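Local coordinates for protein, Family 18 Chitinase (Crocus vernus, PDB 3SIM), which probably hydrolyses the beta-1,4-glycosidic bonds of chitin, as a plant family 18 glycosyl hydrolase built on a TIM barrel, at residues D38-A41 and S47-G50; F94-A97 and S101-S104; K198-Y203 and A238-N243; H248-W253 and E267-F272. All blocks are in the same frame, centred on the assembly; numbering follows the deposited sequence.

Contact 1: D38-A41 and S47-G50; sequences DYTA and STNG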
# COMPACT_ATOMS: atom_id res chain seq x y z
N ASP A 38 14.50 0.55 4.22
CA ASP A 38 15.94 0.47 4.09
C ASP A 38 16.69 1.57 4.86
O ASP A 38 17.41 2.35 4.29
CB ASP A 38 16.40 0.34 2.64
CG ASP A 38 15.98 1.52 1.74
OD1 ASP A 38 14.97 2.15 1.96
OD2 ASP A 38 16.74 1.81 0.86
N TYR A 39 16.47 1.57 6.16
CA TYR A 39 17.06 2.45 7.13
C TYR A 39 17.44 1.62 8.35
O TYR A 39 16.86 0.61 8.59
CB TYR A 39 16.11 3.59 7.53
CG TYR A 39 16.16 4.88 6.70
CD1 TYR A 39 16.49 6.10 7.29
CD2 TYR A 39 15.88 4.88 5.34
CE1 TYR A 39 16.53 7.24 6.54
CE2 TYR A 39 15.92 6.02 4.60
CZ TYR A 39 16.24 7.20 5.20
OH TYR A 39 16.26 8.32 4.47
N THR A 40 18.39 2.14 9.09
CA THR A 40 18.89 1.50 10.28
C THR A 40 17.82 1.36 11.35
O THR A 40 16.98 2.16 11.47
CB THR A 40 20.18 2.20 10.88
OG1 THR A 40 19.91 3.55 11.22
CG2 THR A 40 21.40 2.09 9.94
N ALA A 41 17.86 0.27 12.08
CA ALA A 41 16.82 -0.09 13.05
C ALA A 41 16.68 0.87 14.23
O ALA A 41 15.65 1.04 14.80
CB ALA A 41 16.96 -1.51 13.52
N SER A 47 20.01 5.81 6.10
CA SER A 47 19.79 4.94 4.98
C SER A 47 20.85 3.85 4.78
O SER A 47 21.99 4.06 5.03
CB SER A 47 19.43 5.68 3.70
OG SER A 47 20.50 6.22 3.02
N THR A 48 20.39 2.69 4.34
CA THR A 48 21.23 1.50 4.18
C THR A 48 21.41 0.99 2.74
O THR A 48 21.82 -0.11 2.52
CB THR A 48 20.74 0.36 4.99
OG1 THR A 48 19.48 -0.04 4.52
CG2 THR A 48 20.70 0.69 6.50
N ASN A 49 21.08 1.82 1.77
CA ASN A 49 21.22 1.47 0.38
C ASN A 49 20.46 0.16 -0.03
O ASN A 49 21.02 -0.68 -0.60
CB ASN A 49 22.69 1.43 -0.03
CG ASN A 49 22.89 1.43 -1.53
OD1 ASN A 49 22.20 2.10 -2.21
ND2 ASN A 49 23.81 0.63 -2.02
N GLY A 50 19.20 0.05 0.33
CA GLY A 50 18.39 -1.09 -0.00
C GLY A 50 18.50 -2.35 0.87
O GLY A 50 17.98 -3.34 0.51
O HOH W 1 18.82 3.67 0.99
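Asp38 and Thr48 are tied backbone to backbone: Thr48 N donates to Asp38 O at 3.0 Å. The N-H aims well at the oxygen (161°), although the donor stands above the carbonyl plane. Ser47 CA adds a C-H...O contact to the same oxygen, and the two segments meet in a single beta bridge of Tyr39 with Ser47. A second, weak bond runs from Gly50 N to Asp38 OD2, 3.1 Å long and bent. Water 1 lies 2.8 Å from Asp38 OD2, probably donating to it, and accepts a weak bond from Asn49 N. With CG set between its own backbone N and carbonyl carbon (chi1 60°), Asp38 turns its carboxylate to Gly50; Trp102 NE1 also reaches OD2, while Tyr126 OH holds OD1.

The apolar contacts are fewer. Ser47 CB sits over a face of the Tyr39 ring, 4.0 Å from the centroid, and the methyls Thr40 CG2 and Thr48 CG2 touch at 3.8 Å. The Tyr39 hydroxyl is bonded to Gln93 N and Gln95 NE2. Replacing the ring by a mere methyl, as in an alanine here, is likely to leave both nitrogens without their mate and open a gap beneath Ser47 CB.

The bonds join the two arms of the loop between strands 28-37 and 53-54, which doubles back beyond the second barrel strand, at the C-terminal end of the strands, where TIM barrels carry their active sites.

Contact 2: F94-A97 and S101-S104; sequences FQAA and SWVS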
# COMPACT_ATOMS: atom_id res chain seq x y z
N PHE A 94 14.05 8.31 -0.29
CA PHE A 94 14.63 7.31 -1.19
C PHE A 94 16.04 7.72 -1.59
O PHE A 94 16.25 8.77 -2.09
CB PHE A 94 13.83 7.06 -2.48
CG PHE A 94 14.30 5.88 -3.27
CD1 PHE A 94 13.79 4.65 -3.06
CD2 PHE A 94 15.31 5.98 -4.20
CE1 PHE A 94 14.23 3.58 -3.74
CE2 PHE A 94 15.72 4.87 -4.88
CZ PHE A 94 15.19 3.69 -4.63
N GLN A 95 16.97 6.83 -1.33
CA GLN A 95 18.36 7.04 -1.63
C GLN A 95 19.06 5.79 -2.15
O GLN A 95 19.04 4.79 -1.49
CB GLN A 95 19.11 7.49 -0.37
CG GLN A 95 18.44 8.50 0.50
CD GLN A 95 19.32 8.98 1.60
OE1 GLN A 95 20.45 9.28 1.39
NE2 GLN A 95 18.79 9.04 2.78
N ALA A 96 19.66 5.89 -3.33
CA ALA A 96 20.49 4.83 -3.90
C ALA A 96 21.94 5.27 -4.19
O ALA A 96 22.17 6.27 -4.82
CB ALA A 96 19.89 4.26 -5.10
N ALA A 97 22.90 4.52 -3.68
CA ALA A 97 24.31 4.73 -3.98
C ALA A 97 24.69 4.43 -5.45
O ALA A 97 25.44 5.14 -6.04
CB ALA A 97 25.18 4.03 -3.03
N SER A 101 23.85 -1.62 -7.03
CA SER A 101 24.05 -1.93 -5.63
C SER A 101 22.77 -1.94 -4.77
O SER A 101 22.61 -2.79 -3.99
CB SER A 101 25.19 -1.13 -4.99
OG SER A 101 24.83 0.16 -4.77
N TRP A 102 21.89 -0.98 -4.98
CA TRP A 102 20.60 -0.92 -4.31
C TRP A 102 19.72 -2.14 -4.63
O TRP A 102 19.33 -2.80 -3.77
CB TRP A 102 19.84 0.38 -4.63
CG TRP A 102 18.70 0.62 -3.74
CD1 TRP A 102 18.69 1.37 -2.63
CD2 TRP A 102 17.38 0.12 -3.88
NE1 TRP A 102 17.47 1.39 -2.09
CE2 TRP A 102 16.65 0.60 -2.82
CE3 TRP A 102 16.74 -0.71 -4.80
CZ2 TRP A 102 15.34 0.28 -2.62
CZ3 TRP A 102 15.41 -1.02 -4.59
CH2 TRP A 102 14.74 -0.51 -3.52
N VAL A 103 19.58 -2.46 -5.90
CA VAL A 103 18.81 -3.59 -6.36
C VAL A 103 19.35 -4.93 -5.78
O VAL A 103 18.62 -5.68 -5.25
CB VAL A 103 18.77 -3.66 -7.89
CG1 VAL A 103 18.20 -4.94 -8.34
CG2 VAL A 103 17.99 -2.51 -8.45
N SER A 104 20.66 -5.13 -5.79
CA SER A 104 21.22 -6.35 -5.23
C SER A 104 20.88 -6.50 -3.74
O SER A 104 20.45 -7.53 -3.32
CB SER A 104 22.72 -6.36 -5.44
OG SER A 104 23.28 -7.40 -4.73
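Trp102, in the first turn of helix 99-116, lays its indole against the chain that leads into the helix. Phe94 meets it obliquely: the ring centroid lies 5.1 Å from that of the five-membered ring, with the planes at 46°. The closest atoms are Phe94 CE1 and Trp102 CZ2, at 3.7 Å, and Phe94 CZ rides over one indole face, off towards the rim. Nearer the helix, Ala96 CB packs on Trp102 CB at 3.9 Å. Because CG lies opposite the backbone N in Trp102 (chi1 -166°), the indole runs back along the incoming chain, and Gln95 O comes within 3.6 Å of Trp102 CD1.

In the TIM barrel this is the third beta-alpha unit: strand 76-83 is followed by a long excursion, and contact is made just as the chain enters the helix.

A leucine in place of Trp102 would probably leave Asp38 OD2 without its indole donor and Phe94 CZ without the face it covers. Phe94 is boxed in further by edge-to-face contacts with Tyr126 and Phe137. At the start of the segment 101-104, Ser101 OG approaches Ala97 CB at a loose 4.3 Å; this hydroxyl is hydrogen-bonded with Ser98 OG and Asn49 ND2.

Contact 3: K198-Y203 and A238-N243; sequences KFLGYY and ATSLKN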
# COMPACT_ATOMS: atom_id res chain seq x y z
N LYS A 198 -16.04 16.62 -7.21
CA LYS A 198 -14.62 16.79 -7.28
C LYS A 198 -13.84 15.47 -7.10
O LYS A 198 -12.93 15.23 -7.81
CB LYS A 198 -14.17 17.85 -6.31
CG LYS A 198 -14.41 19.26 -6.76
CD LYS A 198 -14.04 20.24 -5.76
CE LYS A 198 -14.60 21.62 -6.13
NZ LYS A 198 -14.14 22.60 -5.27
N PHE A 199 -14.29 14.62 -6.19
CA PHE A 199 -13.67 13.34 -6.01
C PHE A 199 -13.73 12.56 -7.30
O PHE A 199 -12.76 12.08 -7.72
CB PHE A 199 -14.32 12.57 -4.88
CG PHE A 199 -13.74 11.20 -4.63
CD1 PHE A 199 -12.90 10.98 -3.58
CD2 PHE A 199 -14.11 10.11 -5.38
CE1 PHE A 199 -12.39 9.73 -3.33
CE2 PHE A 199 -13.65 8.89 -5.10
CZ PHE A 199 -12.78 8.69 -4.09
N LEU A 200 -14.89 12.53 -7.93
CA LEU A 200 -15.05 11.85 -9.19
C LEU A 200 -14.12 12.46 -10.28
O LEU A 200 -13.57 11.74 -11.04
CB LEU A 200 -16.52 11.75 -9.62
CG LEU A 200 -17.48 10.90 -8.78
CD1 LEU A 200 -18.93 11.20 -9.01
CD2 LEU A 200 -17.23 9.45 -8.92
N GLY A 201 -13.97 13.77 -10.30
CA GLY A 201 -13.01 14.42 -11.15
C GLY A 201 -11.56 13.99 -10.86
O GLY A 201 -10.79 13.75 -11.75
N TYR A 202 -11.24 13.86 -9.60
CA TYR A 202 -9.92 13.37 -9.19
C TYR A 202 -9.68 11.93 -9.64
O TYR A 202 -8.65 11.62 -10.10
CB TYR A 202 -9.60 13.57 -7.70
CG TYR A 202 -9.54 15.01 -7.21
CD1 TYR A 202 -9.09 16.05 -8.02
CD2 TYR A 202 -9.99 15.33 -5.96
CE1 TYR A 202 -9.07 17.33 -7.58
CE2 TYR A 202 -9.98 16.61 -5.52
CZ TYR A 202 -9.51 17.60 -6.32
OH TYR A 202 -9.50 18.84 -5.84
N TYR A 203 -10.68 11.08 -9.49
CA TYR A 203 -10.60 9.72 -9.93
C TYR A 203 -10.37 9.60 -11.44
O TYR A 203 -9.50 8.91 -11.84
CB TYR A 203 -11.82 8.87 -9.55
CG TYR A 203 -11.65 7.49 -10.12
CD1 TYR A 203 -12.10 7.15 -11.36
CD2 TYR A 203 -10.87 6.57 -9.47
CE1 TYR A 203 -11.84 5.93 -11.89
CE2 TYR A 203 -10.61 5.37 -9.96
CZ TYR A 203 -11.08 5.02 -11.16
OH TYR A 203 -10.81 3.80 -11.63
N ALA A 238 -18.49 6.20 -4.78
CA ALA A 238 -18.16 4.81 -5.01
C ALA A 238 -19.29 4.13 -5.81
O ALA A 238 -19.04 3.37 -6.68
CB ALA A 238 -17.90 4.11 -3.81
N THR A 239 -20.51 4.50 -5.48
CA THR A 239 -21.67 4.00 -6.18
C THR A 239 -21.72 4.40 -7.67
O THR A 239 -21.95 3.57 -8.46
CB THR A 239 -22.99 4.33 -5.44
OG1 THR A 239 -23.06 3.63 -4.24
CG2 THR A 239 -24.21 3.97 -6.26
N SER A 240 -21.41 5.64 -8.00
CA SER A 240 -21.32 6.08 -9.38
C SER A 240 -20.22 5.31 -10.13
O SER A 240 -20.45 4.87 -11.23
CB SER A 240 -21.03 7.57 -9.49
OG SER A 240 -22.05 8.34 -9.00
N LEU A 241 -19.07 5.14 -9.49
CA LEU A 241 -18.03 4.36 -10.06
C LEU A 241 -18.45 2.91 -10.32
O LEU A 241 -18.19 2.42 -11.36
CB LEU A 241 -16.77 4.48 -9.25
CG LEU A 241 -16.02 5.81 -9.25
CD1 LEU A 241 -14.75 5.79 -8.45
CD2 LEU A 241 -15.81 6.35 -10.63
N LYS A 242 -19.14 2.30 -9.38
CA LYS A 242 -19.61 0.94 -9.52
C LYS A 242 -20.59 0.75 -10.73
O LYS A 242 -20.37 -0.10 -11.52
CB LYS A 242 -20.21 0.46 -8.21
CG LYS A 242 -20.41 -1.02 -8.05
CD LYS A 242 -20.85 -1.35 -6.65
CE LYS A 242 -21.34 -2.76 -6.52
NZ LYS A 242 -22.13 -3.01 -5.34
N ASN A 243 -21.56 1.64 -10.87
CA ASN A 243 -22.57 1.66 -11.92
C ASN A 243 -21.95 1.81 -13.32
O ASN A 243 -22.44 1.33 -14.27
CB ASN A 243 -23.62 2.74 -11.66
CG ASN A 243 -24.52 2.44 -10.43
OD1 ASN A 243 -24.64 1.35 -10.00
ND2 ASN A 243 -25.19 3.45 -9.95
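Next to Leu241, which reaches across to Leu200 and Tyr203, the ammonium NZ of Lys242 is gripped by two backbone oxygens, Phe272 O and Ser275 O, and forms a cation-pi pair with the Phe272 ring. Lys242 thus fastens helix 230-243 to helix 264-274, while Leu241 faces helix 196-209. Leu241 carries CG opposite its carbonyl carbon (chi1 -70°), and its two methyls divide the work. CD1 lies over a face of the Tyr203 ring, 4.1 Å from the centroid and 16° off the normal. CD2 touches Tyr203 CD1 at 3.9 Å and Leu200 CD2 at 3.8 Å, the two leucines sliding past each other in opposite directions. Leu200 CD1 also nears Ser240 CB, at 4.2 Å.

The axes of segments 198-203 and 238-243 cross at -47° and come within 10.8 Å, wide enough that side chains, not backbones, bridge them. They belong to successive outer helices of the TIM barrel, with strand 215-220 between them in the chain; its Ile217 touches both Tyr203 and Leu241. Tyr203 OH is bonded to Val215 O, which probably limits the ring's swing. Chemically, then, the helix pair rests on dispersion and CH-pi contacts, while polar bonds to other elements fix its flanks.

Contact 4: H248-W253 and E267-F272; sequences HGIAVW and EEAQAF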
# COMPACT_ATOMS: atom_id res chain seq x y z
N HIS A 248 -12.49 -0.70 -9.38
CA HIS A 248 -11.47 -1.74 -9.25
C HIS A 248 -11.34 -2.39 -7.88
O HIS A 248 -10.97 -3.51 -7.77
CB HIS A 248 -10.12 -1.28 -9.77
CG HIS A 248 -10.13 -0.88 -11.20
ND1 HIS A 248 -10.25 -1.77 -12.22
CD2 HIS A 248 -10.05 0.33 -11.78
CE1 HIS A 248 -10.25 -1.14 -13.36
NE2 HIS A 248 -10.14 0.14 -13.12
N GLY A 249 -11.57 -1.60 -6.85
CA GLY A 249 -11.47 -1.96 -5.46
C GLY A 249 -11.35 -0.80 -4.48
O GLY A 249 -11.30 0.33 -4.85
N ILE A 250 -11.31 -1.12 -3.20
CA ILE A 250 -11.17 -0.12 -2.16
C ILE A 250 -9.97 -0.43 -1.21
O ILE A 250 -9.83 -1.53 -0.73
CB ILE A 250 -12.43 0.04 -1.29
CG1 ILE A 250 -13.63 0.47 -2.09
CG2 ILE A 250 -12.16 0.95 -0.10
CD1 ILE A 250 -14.90 0.13 -1.54
N ALA A 251 -9.17 0.57 -0.97
CA ALA A 251 -8.05 0.49 -0.04
C ALA A 251 -8.22 1.34 1.26
O ALA A 251 -8.58 2.48 1.24
CB ALA A 251 -6.82 0.88 -0.74
N VAL A 252 -7.88 0.77 2.38
CA VAL A 252 -8.04 1.45 3.63
C VAL A 252 -6.71 1.66 4.46
O VAL A 252 -5.95 0.75 4.61
CB VAL A 252 -9.11 0.74 4.47
CG1 VAL A 252 -9.26 1.37 5.82
CG2 VAL A 252 -10.42 0.61 3.76
N TRP A 253 -6.46 2.87 4.95
CA TRP A 253 -5.38 3.26 5.83
C TRP A 253 -5.97 3.70 7.22
O TRP A 253 -6.54 4.71 7.33
CB TRP A 253 -4.56 4.40 5.17
CG TRP A 253 -3.52 4.04 4.15
CD1 TRP A 253 -2.22 3.79 4.38
CD2 TRP A 253 -3.69 3.94 2.74
NE1 TRP A 253 -1.59 3.49 3.23
CE2 TRP A 253 -2.46 3.59 2.20
CE3 TRP A 253 -4.77 4.10 1.88
CZ2 TRP A 253 -2.28 3.41 0.85
CZ3 TRP A 253 -4.57 3.90 0.54
CH2 TRP A 253 -3.34 3.57 0.04
N GLU A 267 -16.11 -3.05 7.61
CA GLU A 267 -17.32 -3.86 7.43
C GLU A 267 -18.27 -3.24 6.41
O GLU A 267 -18.93 -3.96 5.66
CB GLU A 267 -18.03 -4.05 8.77
CG GLU A 267 -19.18 -5.05 8.73
CD GLU A 267 -19.88 -5.20 10.06
N GLU A 268 -18.35 -1.91 6.39
CA GLU A 268 -19.25 -1.24 5.49
C GLU A 268 -18.81 -1.35 4.03
O GLU A 268 -19.57 -1.57 3.16
CB GLU A 268 -19.50 0.21 5.90
CG GLU A 268 -20.44 1.01 4.98
CD GLU A 268 -20.88 2.44 5.47
OE1 GLU A 268 -21.87 2.96 5.01
OE2 GLU A 268 -20.21 3.03 6.26
N ALA A 269 -17.55 -1.12 3.82
CA ALA A 269 -16.92 -1.15 2.52
C ALA A 269 -16.87 -2.52 1.82
O ALA A 269 -17.13 -2.61 0.68
CB ALA A 269 -15.61 -0.55 2.60
N GLN A 270 -16.57 -3.55 2.56
CA GLN A 270 -16.64 -4.89 2.05
C GLN A 270 -18.06 -5.33 1.62
O GLN A 270 -18.22 -5.85 0.57
CB GLN A 270 -16.02 -5.88 3.05
CG GLN A 270 -14.52 -5.83 3.18
CD GLN A 270 -13.99 -6.70 4.29
OE1 GLN A 270 -13.86 -6.26 5.38
NE2 GLN A 270 -13.69 -7.89 3.99
N ALA A 271 -19.05 -5.01 2.43
CA ALA A 271 -20.46 -5.23 2.13
C ALA A 271 -20.88 -4.47 0.89
O ALA A 271 -21.49 -5.02 0.08
CB ALA A 271 -21.33 -4.87 3.26
N PHE A 272 -20.41 -3.24 0.76
CA PHE A 272 -20.67 -2.43 -0.41
C PHE A 272 -20.08 -3.14 -1.66
O PHE A 272 -20.71 -3.21 -2.61
CB PHE A 272 -20.13 -0.99 -0.29
CG PHE A 272 -20.22 -0.19 -1.58
CD1 PHE A 272 -21.38 0.39 -1.96
CD2 PHE A 272 -19.15 -0.07 -2.43
CE1 PHE A 272 -21.47 1.05 -3.11
CE2 PHE A 272 -19.25 0.61 -3.58
CZ PHE A 272 -20.42 1.17 -3.91
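Ala269 and Phe272 of helix 264-274 both face Ile250 of strand 250-253. This is the last beta-alpha unit of the TIM barrel: the strand closes the barrel, pairing in parallel with strands 2-7 and 215-220, and the helix returns along the outside to cover it.

Along the helix, Ala269 comes first. Its CB points at the strand and meets Ile250 CD1 at 4.3 Å, while its carbonyl oxygen lies 4.2 Å from the same methyl. With only an alanine there, the Ala269 and Ile250 CA atoms lie 7.5 Å apart. Phe235 of helix 230-243 also touches Ala269, joining the neighbouring helix to this layer. Phe272, a turn after Ala269, is bonded through its N to Glu268 O at 3.0 Å, a regular helical bond. Its CB points toward the strand, and its ring also packs on Ala238 and Thr239 of helix 230-243.

On the strand side Ile250 carries the contact almost alone; its side chain fills the space between strand and helix, with Ile217 and Phe219 of the neighbouring strand 215-220 beside it. Its CG1 sits beside the backbone N, opposite the carbonyl carbon (chi1 -60°), and the chain then extends outward to the helix. The last atom of that chain, Ile250 CD1, reaches Phe272 CD2 obliquely, at 4.3 Å.

Contact 4 is the buried one, an apolar join of barrel strand to covering helix; contacts 1, 2 and 3 are only partly buried and lie farther from the chain's centre. Contacts 1 and 2 hold one corner together: Asn49 OD1 meets Ala97 N and Asn49 ND2 meets Ser101 OG, so the loop after strand 28-37 is stitched to the start of helix 99-116. On the opposite side of the chain's centre, contacts 3 and 4 touch where Thr239 and Lys242 of helix 230-243 meet Phe272 of helix 264-274. The chemistry follows place: backbone and carboxylate bonds shape contact 1, aromatic packing marks contact 2, and methyl and ring packing joins helix to helix in contact 3 and strand to helix in contact 4.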